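Long-range contacts in D-aminopeptidase (Burkholderia sp. LK4, PDB 5TZB), which probably acts as a beta-aminopeptidase of the Ntn-hydrolase group, cleaving N-terminal beta-amino acids from short peptides: residues P110-N115 with P143-T148; T116-A121 with Q159-A164; V67-P72 with Q167-A172; A216-N221 with I260-A265; H87-N92 with D299-F304. One frame throughout, in Å; residues are numbered along the deposited sequence.

Contact 1: residues P110-N115 with P143-T148; sequences PIAYTN and PVVMET
The ring of Y113 meets M146 at its edge, the methionine CE lying near the ring plane 3.6 Å from CE1. The two side chains run alongside each other in the same direction, and a bend at the end of the methionine chain (chi3 -77°) swings its methyl back over the neighbouring strand, where CE also reaches I111 CG2 at 3.8 Å. One methyl group thus touches both an aromatic edge and a branched side chain. At the far end of the ring, the Y113 hydroxyl hydrogen-bonds L217 O and T263 OG1 in the facing sheet, which anchors that end. Beneath these side chains, strands 111-115 and 144-148 run parallel in exact register. A112 N donates to V144 O, M146 N returns a bond to A112 O at 2.9 Å, and T114 N continues the ladder to M146 O. This is the strand pair of a beta-alpha-beta crossover, whose connecting helix 119-129 packs on the face bearing A112, V145 and E147. On that face T114 CG2 touches V145 CG1 at 4.1 Å, while T114 OG1 turns to G66 O. The carboxylate of E147 is held in two directions, OE1 bonding T116 OG1 and OE2 bonding the backbone N of D94. I111, V144 and M146 face strand 298-305.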
# COMPACT_ATOMS: atom_id res chain seq x y z
N PRO C 110 -12.49 -5.28 -20.87
CA PRO C 110 -12.69 -6.64 -20.37
C PRO C 110 -11.53 -7.08 -19.49
O PRO C 110 -10.48 -6.44 -19.45
CB PRO C 110 -12.72 -7.50 -21.64
CG PRO C 110 -12.90 -6.57 -22.76
CD PRO C 110 -12.40 -5.23 -22.34
N ILE C 111 -11.77 -8.19 -18.79
CA ILE C 111 -10.77 -8.89 -18.02
C ILE C 111 -10.47 -10.21 -18.69
O ILE C 111 -11.39 -10.90 -19.12
CB ILE C 111 -11.26 -9.18 -16.59
CG1 ILE C 111 -11.59 -7.88 -15.87
CG2 ILE C 111 -10.23 -10.00 -15.80
CD1 ILE C 111 -12.47 -8.08 -14.65
N ALA C 112 -9.19 -10.58 -18.75
CA ALA C 112 -8.82 -11.85 -19.35
C ALA C 112 -7.88 -12.63 -18.43
O ALA C 112 -7.08 -12.06 -17.69
CB ALA C 112 -8.21 -11.63 -20.71
N TYR C 113 -8.06 -13.95 -18.43
CA TYR C 113 -7.16 -14.90 -17.78
C TYR C 113 -6.40 -15.69 -18.83
O TYR C 113 -7.01 -16.15 -19.80
CB TYR C 113 -7.92 -15.90 -16.91
CG TYR C 113 -8.70 -15.38 -15.73
CD1 TYR C 113 -8.56 -14.08 -15.27
CD2 TYR C 113 -9.58 -16.22 -15.06
CE1 TYR C 113 -9.29 -13.63 -14.17
CE2 TYR C 113 -10.30 -15.79 -13.97
CZ TYR C 113 -10.16 -14.50 -13.53
OH TYR C 113 -10.89 -14.09 -12.43
N THR C 114 -5.10 -15.91 -18.65
CA THR C 114 -4.37 -16.83 -19.53
C THR C 114 -3.14 -17.40 -18.80
O THR C 114 -3.08 -17.34 -17.59
CB THR C 114 -3.97 -16.12 -20.85
OG1 THR C 114 -3.45 -17.08 -21.78
CG2 THR C 114 -2.95 -15.02 -20.60
N ASN C 115 -2.18 -17.97 -19.52
CA ASN C 115 -0.96 -18.46 -18.88
C ASN C 115 0.11 -17.36 -18.78
O ASN C 115 -0.00 -16.34 -19.45
CB ASN C 115 -0.39 -19.66 -19.64
CG ASN C 115 0.16 -19.28 -21.00
OD1 ASN C 115 1.27 -18.74 -21.10
ND2 ASN C 115 -0.59 -19.58 -22.05
N PRO C 143 -6.00 -2.78 -20.75
CA PRO C 143 -6.73 -4.00 -20.38
C PRO C 143 -6.18 -4.74 -19.15
O PRO C 143 -4.97 -4.71 -18.88
CB PRO C 143 -6.61 -4.88 -21.63
CG PRO C 143 -6.22 -3.92 -22.77
CD PRO C 143 -5.41 -2.87 -22.09
N VAL C 144 -7.06 -5.38 -18.40
CA VAL C 144 -6.65 -6.17 -17.25
C VAL C 144 -6.47 -7.62 -17.67
O VAL C 144 -7.43 -8.28 -18.08
CB VAL C 144 -7.66 -6.09 -16.08
CG1 VAL C 144 -7.24 -7.04 -14.93
CG2 VAL C 144 -7.77 -4.63 -15.57
N VAL C 145 -5.24 -8.12 -17.60
CA VAL C 145 -4.96 -9.50 -17.93
C VAL C 145 -4.23 -10.10 -16.74
O VAL C 145 -3.30 -9.48 -16.20
CB VAL C 145 -4.13 -9.65 -19.21
CG1 VAL C 145 -3.90 -11.13 -19.54
CG2 VAL C 145 -4.84 -8.97 -20.37
N MET C 146 -4.68 -11.27 -16.30
CA MET C 146 -4.06 -11.96 -15.18
C MET C 146 -3.71 -13.37 -15.62
O MET C 146 -4.13 -13.80 -16.69
CB MET C 146 -4.99 -11.95 -13.97
CG MET C 146 -5.21 -10.53 -13.42
SD MET C 146 -6.35 -10.45 -12.03
CE MET C 146 -7.91 -10.62 -12.89
N GLU C 147 -2.93 -14.10 -14.81
CA GLU C 147 -2.39 -15.36 -15.27
C GLU C 147 -2.12 -16.36 -14.15
O GLU C 147 -1.99 -15.98 -12.99
CB GLU C 147 -1.08 -15.13 -16.04
CG GLU C 147 0.01 -14.41 -15.25
CD GLU C 147 0.75 -15.31 -14.25
OE1 GLU C 147 0.80 -16.55 -14.44
OE2 GLU C 147 1.30 -14.76 -13.27
N THR C 148 -2.03 -17.63 -14.52
CA THR C 148 -1.39 -18.65 -13.69
C THR C 148 -0.49 -19.51 -14.60
O THR C 148 -0.56 -19.42 -15.83
CB THR C 148 -2.43 -19.50 -12.93
OG1 THR C 148 -3.32 -20.11 -13.87
CG2 THR C 148 -3.27 -18.63 -11.96

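Contact 2: residues T116-A121 with Q159-A164; sequences THSVGA and QHVSAA
S118 leans on V161 along its whole short side chain. Its CB lies 3.8 Å from V161 CB, and its OG, placed beside the backbone N and anti to the carbonyl carbon (chi1 -62°), comes within 3.6 Å of V161 CG2. The hydroxyl also accepts a hydrogen from a water at 2.8 Å, and the same water donates to V161 O at 2.8 Å. Both CB and OG therefore rest on the valine, the hydroxyl reaches V161 O only through the water, and N115 ND2 adds a weak bond to OG. Next to it, Q159 extends past H117. Its CG is 4.1 Å from H117 CB, and its NE2 donates to H117 O at 3.0 Å, with the acceptor close to the amide plane. The same nitrogen bonds D124 O of the second subunit, so this amide is gripped from both chains. H117 NE2 turns to the backbone N of C141 on that subunit. A121 CB approaches V161 O. Two loops that lead into helices thus lock together here: S162 is the N-cap of helix 163-172, and at the start of helix 119-129 the backbone N atoms of G120 and A121 bond the D124 carboxylate of the second subunit, a typical meeting of acid and helix N-terminus.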
# COMPACT_ATOMS: atom_id res chain seq x y z
N THR C 116 1.14 -17.60 -17.96
CA THR C 116 2.14 -16.57 -17.63
C THR C 116 2.88 -15.98 -18.83
O THR C 116 3.21 -14.79 -18.83
CB THR C 116 3.20 -17.12 -16.65
OG1 THR C 116 2.56 -17.91 -15.63
CG2 THR C 116 3.96 -15.96 -16.00
N HIS C 117 3.15 -16.79 -19.85
CA HIS C 117 3.95 -16.31 -20.96
C HIS C 117 3.12 -15.76 -22.13
O HIS C 117 3.66 -15.37 -23.15
CB HIS C 117 4.89 -17.43 -21.43
CG HIS C 117 5.98 -17.72 -20.45
ND1 HIS C 117 6.90 -18.73 -20.63
CD2 HIS C 117 6.31 -17.12 -19.29
CE1 HIS C 117 7.74 -18.75 -19.61
NE2 HIS C 117 7.40 -17.77 -18.78
N SER C 118 1.81 -15.70 -21.94
CA SER C 118 0.92 -15.21 -22.98
C SER C 118 0.23 -13.89 -22.62
O SER C 118 -0.59 -13.38 -23.39
CB SER C 118 -0.13 -16.27 -23.31
OG SER C 118 0.46 -17.46 -23.80
N VAL C 119 0.53 -13.34 -21.44
CA VAL C 119 -0.15 -12.14 -20.96
C VAL C 119 -0.04 -10.94 -21.91
O VAL C 119 -1.04 -10.27 -22.18
CB VAL C 119 0.38 -11.73 -19.57
CG1 VAL C 119 -0.12 -10.29 -19.17
CG2 VAL C 119 -0.04 -12.77 -18.53
N GLY C 120 1.16 -10.67 -22.42
CA GLY C 120 1.36 -9.55 -23.31
C GLY C 120 0.59 -9.64 -24.62
O GLY C 120 -0.03 -8.65 -25.06
N ALA C 121 0.63 -10.81 -25.25
CA ALA C 121 -0.07 -11.01 -26.51
C ALA C 121 -1.58 -10.83 -26.30
O ALA C 121 -2.26 -10.20 -27.11
CB ALA C 121 0.24 -12.40 -27.09
N GLN C 159 4.47 -20.17 -26.29
CA GLN C 159 3.64 -18.97 -26.46
C GLN C 159 2.60 -19.19 -27.55
O GLN C 159 2.60 -18.52 -28.58
CB GLN C 159 4.52 -17.74 -26.74
CG GLN C 159 5.36 -17.30 -25.51
CD GLN C 159 6.22 -16.05 -25.75
OE1 GLN C 159 7.00 -15.98 -26.70
NE2 GLN C 159 6.09 -15.07 -24.86
N HIS C 160 1.69 -20.13 -27.30
CA HIS C 160 0.77 -20.59 -28.35
C HIS C 160 -0.56 -19.82 -28.39
O HIS C 160 -1.39 -20.09 -29.26
CB HIS C 160 0.48 -22.08 -28.19
CG HIS C 160 1.68 -22.95 -28.34
ND1 HIS C 160 2.19 -23.32 -29.56
CD2 HIS C 160 2.47 -23.55 -27.41
CE1 HIS C 160 3.24 -24.10 -29.38
NE2 HIS C 160 3.43 -24.25 -28.08
N VAL C 161 -0.76 -18.88 -27.47
CA VAL C 161 -1.99 -18.09 -27.45
C VAL C 161 -1.85 -16.87 -28.34
O VAL C 161 -0.84 -16.17 -28.27
CB VAL C 161 -2.37 -17.64 -26.01
CG1 VAL C 161 -3.64 -16.76 -26.01
CG2 VAL C 161 -2.54 -18.85 -25.11
N SER C 162 -2.86 -16.62 -29.17
CA SER C 162 -2.80 -15.54 -30.15
C SER C 162 -4.02 -14.62 -30.08
O SER C 162 -4.98 -14.90 -29.36
CB SER C 162 -2.68 -16.11 -31.56
OG SER C 162 -3.91 -16.71 -31.92
N ALA C 163 -3.97 -13.52 -30.84
CA ALA C 163 -5.09 -12.59 -30.89
C ALA C 163 -6.36 -13.28 -31.37
O ALA C 163 -7.46 -12.94 -30.92
CB ALA C 163 -4.76 -11.41 -31.78
N ALA C 164 -6.21 -14.24 -32.28
CA ALA C 164 -7.36 -14.95 -32.81
C ALA C 164 -8.07 -15.72 -31.69
O ALA C 164 -9.29 -15.81 -31.67
CB ALA C 164 -6.94 -15.90 -33.95
O HOH W 1 1.13 -16.61 -26.36

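Contact 3: residues V67-P72 with Q167-A172; sequences VTVIEP and QRALAA
Helix 167-172 passes over strand 67-71 with the two axes 7.7 Å apart at closest approach and 41° between their directions, and V67, V69 and E71 of the strand meet A169 and L170. The centre of the contact is V69 against A169. A chi1 of -66° sets the valine CG1 anti to the carbonyl carbon and leaves CG2 between the backbone N and the carbonyl carbon, against the helix backbone: CG2 is 3.3 Å from A169 O and 3.8 Å from A169 CB. The other branch, CG1, is 4.0 Å from CD2 of L170, whose side chain crosses that of the valine at about a right angle. A169, with nothing beyond CB, sits against the valine where the CA atoms of the two segments come nearest, and V67 CG1 adds a looser touch, 4.3 Å from A169 CB. Toward the strand's end the chemistry changes. E71 OE2 stands 3.5 Å from L170 CD2, and a water probably bridges this oxygen to L170 O, though its approach to E71 is unusually short. Among its neighbours, strand 63-71 lies between strands 48-56 and 111-115: V69 also packs on A112, and R168 of the helix reaches C52. T68 and I70, turned the other way, meet L217 of strand 213-220, so the helix covers one side of the sheet and the second sheet lies beneath the other.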
# COMPACT_ATOMS: atom_id res chain seq x y z
N VAL C 67 -7.47 -18.96 -23.11
CA VAL C 67 -7.77 -17.67 -22.54
C VAL C 67 -9.25 -17.61 -22.15
O VAL C 67 -10.12 -18.14 -22.85
CB VAL C 67 -7.38 -16.53 -23.53
CG1 VAL C 67 -7.91 -16.80 -24.91
CG2 VAL C 67 -7.83 -15.17 -23.04
N THR C 68 -9.52 -17.01 -20.99
CA THR C 68 -10.88 -16.74 -20.53
C THR C 68 -11.11 -15.24 -20.47
O THR C 68 -10.23 -14.50 -20.01
CB THR C 68 -11.14 -17.35 -19.15
OG1 THR C 68 -11.05 -18.77 -19.24
CG2 THR C 68 -12.52 -16.96 -18.64
N VAL C 69 -12.27 -14.78 -20.93
CA VAL C 69 -12.58 -13.36 -20.84
C VAL C 69 -13.83 -13.12 -20.00
O VAL C 69 -14.76 -13.94 -19.98
CB VAL C 69 -12.78 -12.70 -22.23
CG1 VAL C 69 -11.49 -12.70 -23.02
CG2 VAL C 69 -13.86 -13.40 -22.99
N ILE C 70 -13.79 -12.02 -19.26
CA ILE C 70 -14.93 -11.55 -18.52
C ILE C 70 -15.28 -10.18 -19.06
O ILE C 70 -14.43 -9.28 -19.05
CB ILE C 70 -14.65 -11.42 -17.01
CG1 ILE C 70 -14.05 -12.70 -16.43
CG2 ILE C 70 -15.92 -11.02 -16.25
CD1 ILE C 70 -13.50 -12.51 -15.03
N GLU C 71 -16.52 -10.03 -19.52
CA GLU C 71 -17.03 -8.70 -19.87
C GLU C 71 -17.78 -8.18 -18.65
O GLU C 71 -18.70 -8.85 -18.17
CB GLU C 71 -17.96 -8.74 -21.09
CG GLU C 71 -17.29 -9.18 -22.38
CD GLU C 71 -16.48 -8.08 -23.06
OE1 GLU C 71 -16.26 -7.00 -22.44
OE2 GLU C 71 -16.09 -8.27 -24.23
N PRO C 72 -17.37 -7.02 -18.11
CA PRO C 72 -18.04 -6.50 -16.92
C PRO C 72 -19.44 -5.93 -17.19
O PRO C 72 -20.19 -5.77 -16.23
CB PRO C 72 -17.09 -5.39 -16.45
CG PRO C 72 -16.42 -4.94 -17.70
CD PRO C 72 -16.23 -6.17 -18.51
N GLN C 167 -10.00 -13.33 -29.71
CA GLN C 167 -11.21 -12.95 -30.44
C GLN C 167 -12.30 -14.02 -30.33
O GLN C 167 -13.48 -13.70 -30.19
CB GLN C 167 -10.89 -12.69 -31.92
CG GLN C 167 -10.08 -11.45 -32.15
CD GLN C 167 -10.90 -10.21 -31.85
OE1 GLN C 167 -12.12 -10.23 -31.95
NE2 GLN C 167 -10.23 -9.13 -31.45
N ARG C 168 -11.89 -15.28 -30.33
CA ARG C 168 -12.81 -16.40 -30.10
C ARG C 168 -13.43 -16.35 -28.70
O ARG C 168 -14.63 -16.62 -28.55
CB ARG C 168 -12.07 -17.73 -30.35
CG ARG C 168 -11.88 -18.02 -31.85
CD ARG C 168 -11.06 -19.26 -32.17
NE ARG C 168 -11.35 -20.44 -31.36
CZ ARG C 168 -10.50 -21.47 -31.26
NH1 ARG C 168 -9.35 -21.43 -31.91
NH2 ARG C 168 -10.79 -22.53 -30.51
N ALA C 169 -12.64 -16.05 -27.68
CA ALA C 169 -13.18 -15.93 -26.32
C ALA C 169 -14.15 -14.75 -26.23
O ALA C 169 -15.23 -14.86 -25.64
CB ALA C 169 -12.05 -15.76 -25.30
N LEU C 170 -13.77 -13.62 -26.82
CA LEU C 170 -14.61 -12.44 -26.84
C LEU C 170 -15.94 -12.72 -27.54
O LEU C 170 -17.01 -12.31 -27.08
CB LEU C 170 -13.89 -11.29 -27.52
CG LEU C 170 -12.76 -10.68 -26.69
CD1 LEU C 170 -11.95 -9.67 -27.51
CD2 LEU C 170 -13.33 -10.03 -25.43
N ALA C 171 -15.88 -13.43 -28.67
CA ALA C 171 -17.10 -13.72 -29.43
C ALA C 171 -18.01 -14.70 -28.68
O ALA C 171 -19.23 -14.64 -28.83
CB ALA C 171 -16.74 -14.29 -30.80
N ALA C 172 -17.41 -15.56 -27.88
CA ALA C 172 -18.14 -16.57 -27.11
C ALA C 172 -18.65 -16.05 -25.76
O ALA C 172 -19.39 -16.74 -25.07
CB ALA C 172 -17.26 -17.79 -26.88
O HOH W 2 -17.26 -9.40 -26.08

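Contact 4: residues A216-N221 with I260-A265; sequences ALVQAN and IVVTIA
The backbone oxygen of L217 is gripped twice: T263 N donates to it at 3.0 Å almost straight (173° at the hydrogen), from a position tilted out of the carbonyl plane, and the Y113 hydroxyl bonds it from the facing sheet. The reciprocal bond, from L217 N to T263 O, is the shortest of the set at 2.8 Å. One hydrogen-bonded pair along, Q219 N donates to V261 O at 3.0 Å, and V261 N returns a longer bond to Q219 O at 3.3 Å. V218 and V262, the non-hydrogen-bonded pair between them, pack through carbon, as do A220 and I260 beyond. V218 CG1 runs alongside V262 CG2 at 3.9 Å, the two valines pointing the same way. I260 is fully extended (chi1 177°, chi2 175°), which carries its CD1 across to the first strand, 4.1 Å from V218 CB and near A220 CB. On the opposite face Q219 CB is pressed by V261 CG2 at 3.5 Å, while the end of its chain leaves the strand pair, NE2 bonding T148 OG1 and T114 O. The face with A216, V218, I260 and V262 is covered by helix 331-355, and the face with V261 and T263 lies on M146 of strand 144-148. With helices over the outer side of that other sheet as well, this is consistent with the alpha-beta-beta-alpha sandwich of Ntn hydrolases.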
# COMPACT_ATOMS: atom_id res chain seq x y z
N ALA C 216 -18.14 -14.81 -8.23
CA ALA C 216 -16.70 -14.95 -8.35
C ALA C 216 -16.34 -15.89 -9.49
O ALA C 216 -17.03 -16.89 -9.74
CB ALA C 216 -16.07 -15.48 -7.04
N LEU C 217 -15.25 -15.58 -10.19
CA LEU C 217 -14.71 -16.48 -11.20
C LEU C 217 -13.22 -16.68 -10.90
O LEU C 217 -12.45 -15.71 -10.86
CB LEU C 217 -14.91 -15.93 -12.62
CG LEU C 217 -14.47 -16.82 -13.79
CD1 LEU C 217 -15.50 -17.90 -13.99
CD2 LEU C 217 -14.28 -16.02 -15.06
N VAL C 218 -12.80 -17.91 -10.67
CA VAL C 218 -11.40 -18.13 -10.33
C VAL C 218 -10.71 -18.98 -11.39
O VAL C 218 -11.36 -19.74 -12.13
CB VAL C 218 -11.23 -18.82 -8.96
CG1 VAL C 218 -12.00 -18.05 -7.90
CG2 VAL C 218 -11.68 -20.28 -9.04
N GLN C 219 -9.40 -18.81 -11.48
CA GLN C 219 -8.54 -19.72 -12.21
C GLN C 219 -7.57 -20.29 -11.18
O GLN C 219 -6.61 -19.63 -10.78
CB GLN C 219 -7.81 -19.01 -13.36
CG GLN C 219 -6.87 -19.88 -14.17
CD GLN C 219 -6.44 -19.20 -15.45
OE1 GLN C 219 -7.26 -18.95 -16.33
NE2 GLN C 219 -5.15 -18.88 -15.55
N ALA C 220 -7.88 -21.50 -10.71
CA ALA C 220 -7.21 -22.11 -9.56
C ALA C 220 -6.07 -23.02 -10.00
O ALA C 220 -6.29 -23.99 -10.74
CB ALA C 220 -8.22 -22.89 -8.71
N ASN C 221 -4.87 -22.69 -9.53
CA ASN C 221 -3.65 -23.38 -9.91
C ASN C 221 -2.66 -23.44 -8.74
O ASN C 221 -1.46 -23.32 -8.94
CB ASN C 221 -3.01 -22.65 -11.10
CG ASN C 221 -1.90 -23.45 -11.75
OD1 ASN C 221 -2.08 -24.61 -12.11
ND2 ASN C 221 -0.73 -22.83 -11.91
N ILE C 260 -3.38 -18.37 -8.00
CA ILE C 260 -4.81 -18.30 -8.27
C ILE C 260 -5.22 -16.87 -8.53
O ILE C 260 -4.93 -15.97 -7.74
CB ILE C 260 -5.68 -18.91 -7.12
CG1 ILE C 260 -7.17 -18.73 -7.44
CG2 ILE C 260 -5.33 -18.31 -5.75
CD1 ILE C 260 -8.11 -19.39 -6.43
N VAL C 261 -5.89 -16.66 -9.66
CA VAL C 261 -6.44 -15.34 -9.95
C VAL C 261 -7.93 -15.38 -9.68
O VAL C 261 -8.60 -16.38 -9.95
CB VAL C 261 -6.14 -14.88 -11.40
CG1 VAL C 261 -4.62 -14.76 -11.61
CG2 VAL C 261 -6.71 -15.83 -12.41
N VAL C 262 -8.43 -14.32 -9.06
CA VAL C 262 -9.83 -14.24 -8.65
C VAL C 262 -10.46 -12.94 -9.16
O VAL C 262 -9.87 -11.88 -9.02
CB VAL C 262 -9.98 -14.27 -7.09
CG1 VAL C 262 -11.44 -14.24 -6.70
CG2 VAL C 262 -9.33 -15.52 -6.51
N THR C 263 -11.63 -13.04 -9.79
CA THR C 263 -12.43 -11.85 -10.05
C THR C 263 -13.72 -11.98 -9.26
O THR C 263 -14.40 -13.00 -9.35
CB THR C 263 -12.75 -11.63 -11.54
OG1 THR C 263 -11.55 -11.42 -12.29
CG2 THR C 263 -13.62 -10.38 -11.71
N ILE C 264 -14.01 -10.96 -8.46
CA ILE C 264 -15.27 -10.84 -7.75
C ILE C 264 -16.13 -9.78 -8.43
O ILE C 264 -15.64 -8.68 -8.70
CB ILE C 264 -15.04 -10.44 -6.28
CG1 ILE C 264 -14.34 -11.59 -5.53
CG2 ILE C 264 -16.36 -10.07 -5.60
CD1 ILE C 264 -13.72 -11.14 -4.18
N ALA C 265 -17.39 -10.09 -8.71
CA ALA C 265 -18.29 -9.07 -9.25
C ALA C 265 -19.52 -8.89 -8.36
O ALA C 265 -20.00 -9.85 -7.72
CB ALA C 265 -18.73 -9.42 -10.68

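Contact 5: residues H87-N92 with D299-F304; sequences HVLNGN and DIFLAF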
# COMPACT_ATOMS: atom_id res chain seq x y z
N HIS C 87 -6.65 -6.64 -4.63
CA HIS C 87 -5.87 -7.02 -3.48
C HIS C 87 -4.88 -8.13 -3.81
O HIS C 87 -5.23 -9.12 -4.47
CB HIS C 87 -6.73 -7.48 -2.29
CG HIS C 87 -5.89 -7.90 -1.12
ND1 HIS C 87 -5.40 -7.00 -0.20
CD2 HIS C 87 -5.35 -9.10 -0.79
CE1 HIS C 87 -4.64 -7.64 0.67
NE2 HIS C 87 -4.59 -8.91 0.33
N VAL C 88 -3.65 -7.98 -3.32
CA VAL C 88 -2.64 -8.99 -3.56
C VAL C 88 -2.23 -9.69 -2.26
O VAL C 88 -1.63 -9.09 -1.38
CB VAL C 88 -1.37 -8.40 -4.22
CG1 VAL C 88 -0.32 -9.50 -4.37
CG2 VAL C 88 -1.71 -7.79 -5.57
N LEU C 89 -2.60 -10.96 -2.15
CA LEU C 89 -2.18 -11.80 -1.04
C LEU C 89 -0.72 -12.22 -1.22
O LEU C 89 0.03 -12.30 -0.26
CB LEU C 89 -3.09 -13.04 -0.91
CG LEU C 89 -2.70 -14.23 -0.02
CD1 LEU C 89 -2.37 -13.83 1.42
CD2 LEU C 89 -3.85 -15.26 -0.05
N ASN C 90 -0.34 -12.53 -2.46
CA ASN C 90 1.03 -12.93 -2.77
C ASN C 90 1.37 -12.67 -4.23
O ASN C 90 0.94 -13.42 -5.11
CB ASN C 90 1.23 -14.41 -2.45
CG ASN C 90 2.70 -14.81 -2.33
OD1 ASN C 90 3.33 -14.56 -1.30
ND2 ASN C 90 3.23 -15.45 -3.36
N GLY C 91 2.16 -11.64 -4.49
CA GLY C 91 2.37 -11.17 -5.85
C GLY C 91 3.34 -11.93 -6.73
O GLY C 91 4.01 -11.31 -7.56
N ASN C 92 3.43 -13.26 -6.56
CA ASN C 92 4.31 -14.06 -7.40
C ASN C 92 3.62 -14.37 -8.71
O ASN C 92 3.44 -15.54 -9.05
CB ASN C 92 4.74 -15.36 -6.69
CG ASN C 92 6.08 -15.90 -7.21
OD1 ASN C 92 6.52 -15.56 -8.31
ND2 ASN C 92 6.73 -16.77 -6.41
N ASP C 299 -1.10 -15.05 -6.01
CA ASP C 299 -2.47 -14.94 -5.51
C ASP C 299 -2.94 -13.49 -5.62
O ASP C 299 -2.65 -12.65 -4.76
CB ASP C 299 -2.54 -15.48 -4.08
CG ASP C 299 -2.05 -16.94 -3.98
OD1 ASP C 299 -2.07 -17.66 -5.01
OD2 ASP C 299 -1.64 -17.37 -2.88
N ILE C 300 -3.64 -13.21 -6.72
CA ILE C 300 -3.97 -11.84 -7.08
C ILE C 300 -5.47 -11.69 -7.31
O ILE C 300 -6.06 -12.44 -8.10
CB ILE C 300 -3.17 -11.41 -8.34
CG1 ILE C 300 -1.67 -11.49 -8.03
CG2 ILE C 300 -3.58 -10.03 -8.83
CD1 ILE C 300 -0.76 -11.25 -9.24
N PHE C 301 -6.08 -10.73 -6.62
CA PHE C 301 -7.53 -10.62 -6.57
C PHE C 301 -8.06 -9.28 -7.09
O PHE C 301 -7.54 -8.22 -6.76
CB PHE C 301 -8.04 -10.81 -5.13
CG PHE C 301 -7.38 -11.95 -4.39
CD1 PHE C 301 -7.11 -13.16 -5.01
CD2 PHE C 301 -7.03 -11.80 -3.04
CE1 PHE C 301 -6.49 -14.20 -4.30
CE2 PHE C 301 -6.42 -12.85 -2.33
CZ PHE C 301 -6.15 -14.04 -2.96
N LEU C 302 -9.13 -9.35 -7.87
CA LEU C 302 -9.78 -8.17 -8.43
C LEU C 302 -11.25 -8.22 -8.10
O LEU C 302 -11.86 -9.28 -8.18
CB LEU C 302 -9.58 -8.10 -9.94
CG LEU C 302 -10.35 -7.04 -10.75
CD1 LEU C 302 -9.92 -5.65 -10.38
CD2 LEU C 302 -10.11 -7.27 -12.23
N ALA C 303 -11.80 -7.08 -7.71
CA ALA C 303 -13.23 -6.94 -7.50
C ALA C 303 -13.77 -5.72 -8.25
O ALA C 303 -13.17 -4.64 -8.21
CB ALA C 303 -13.54 -6.82 -6.03
N PHE C 304 -14.88 -5.88 -8.97
CA PHE C 304 -15.54 -4.73 -9.59
C PHE C 304 -17.04 -4.72 -9.28
O PHE C 304 -17.66 -5.77 -9.04
CB PHE C 304 -15.29 -4.69 -11.10
CG PHE C 304 -15.98 -5.77 -11.90
CD1 PHE C 304 -17.26 -5.58 -12.42
CD2 PHE C 304 -15.33 -6.97 -12.17
CE1 PHE C 304 -17.89 -6.57 -13.15
CE2 PHE C 304 -15.95 -7.96 -12.91
CZ PHE C 304 -17.24 -7.76 -13.40
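H87 and F301 form a full hydrogen-bonded pair: H87 N donates to F301 O at 2.8 Å, and F301 N to H87 O, also at 2.8 Å and nearly in line with the carbonyl bond. Two residues on, the ladder is disturbed. D299 N still donates to N90 O at 2.8 Å, but D299 O serves two successive nitrogens: N90 N at 3.3 Å, straight (172°) and on a lone pair, and L89 N in a weak, bent bond. L89 and N90 thus both face D299, a classic beta bulge, and the chain turns a corner at L89. The side chain of L89 packs on F301: its CB lies 3.6 Å from F301 CE2, and its CD2 reaches CZ of the same ring. D299 O sits over one face of the phenylalanine ring, offset toward its rim. H87, with CG anti to the backbone N (chi1 178°), runs beside F301, whose CD2 approaches the histidine's edge in plane, 3.9 Å from H87 CD2. D299 OD1 turns to S297 OG, and N90 ND2 to S297 O and D295 O. Around the bulge, polar groups meet other chains: N90 OD1 accepts from R277 and R281 of the third subunit, H87 NE2 bonds Q280 OE1 of that subunit, and G91 N bonds E103 of the second, so a break in the ladder lies within the subunit interface.

In the fold
Contacts 1, 4 and 5 are strand pairings; contacts 2 and 3 bring in helices. All five are largely buried, but the centre of contact 4 lies about 2 Å from that of the chain and the centre of contact 2 about 18 Å, and contacts 2 and 5 have other subunits alongside. Strand 260-266 of contact 4 runs beside strand 298-305 of contact 5, whereas contact 1 belongs to the other sheet and faces both. Contact 3 joins that sheet to helix 163-172, whose start also enters contact 2. Apolar side chains and backbone bonds dominate contacts 1 and 4; waters link side chain to backbone in contact 2 and, less surely, in contact 3.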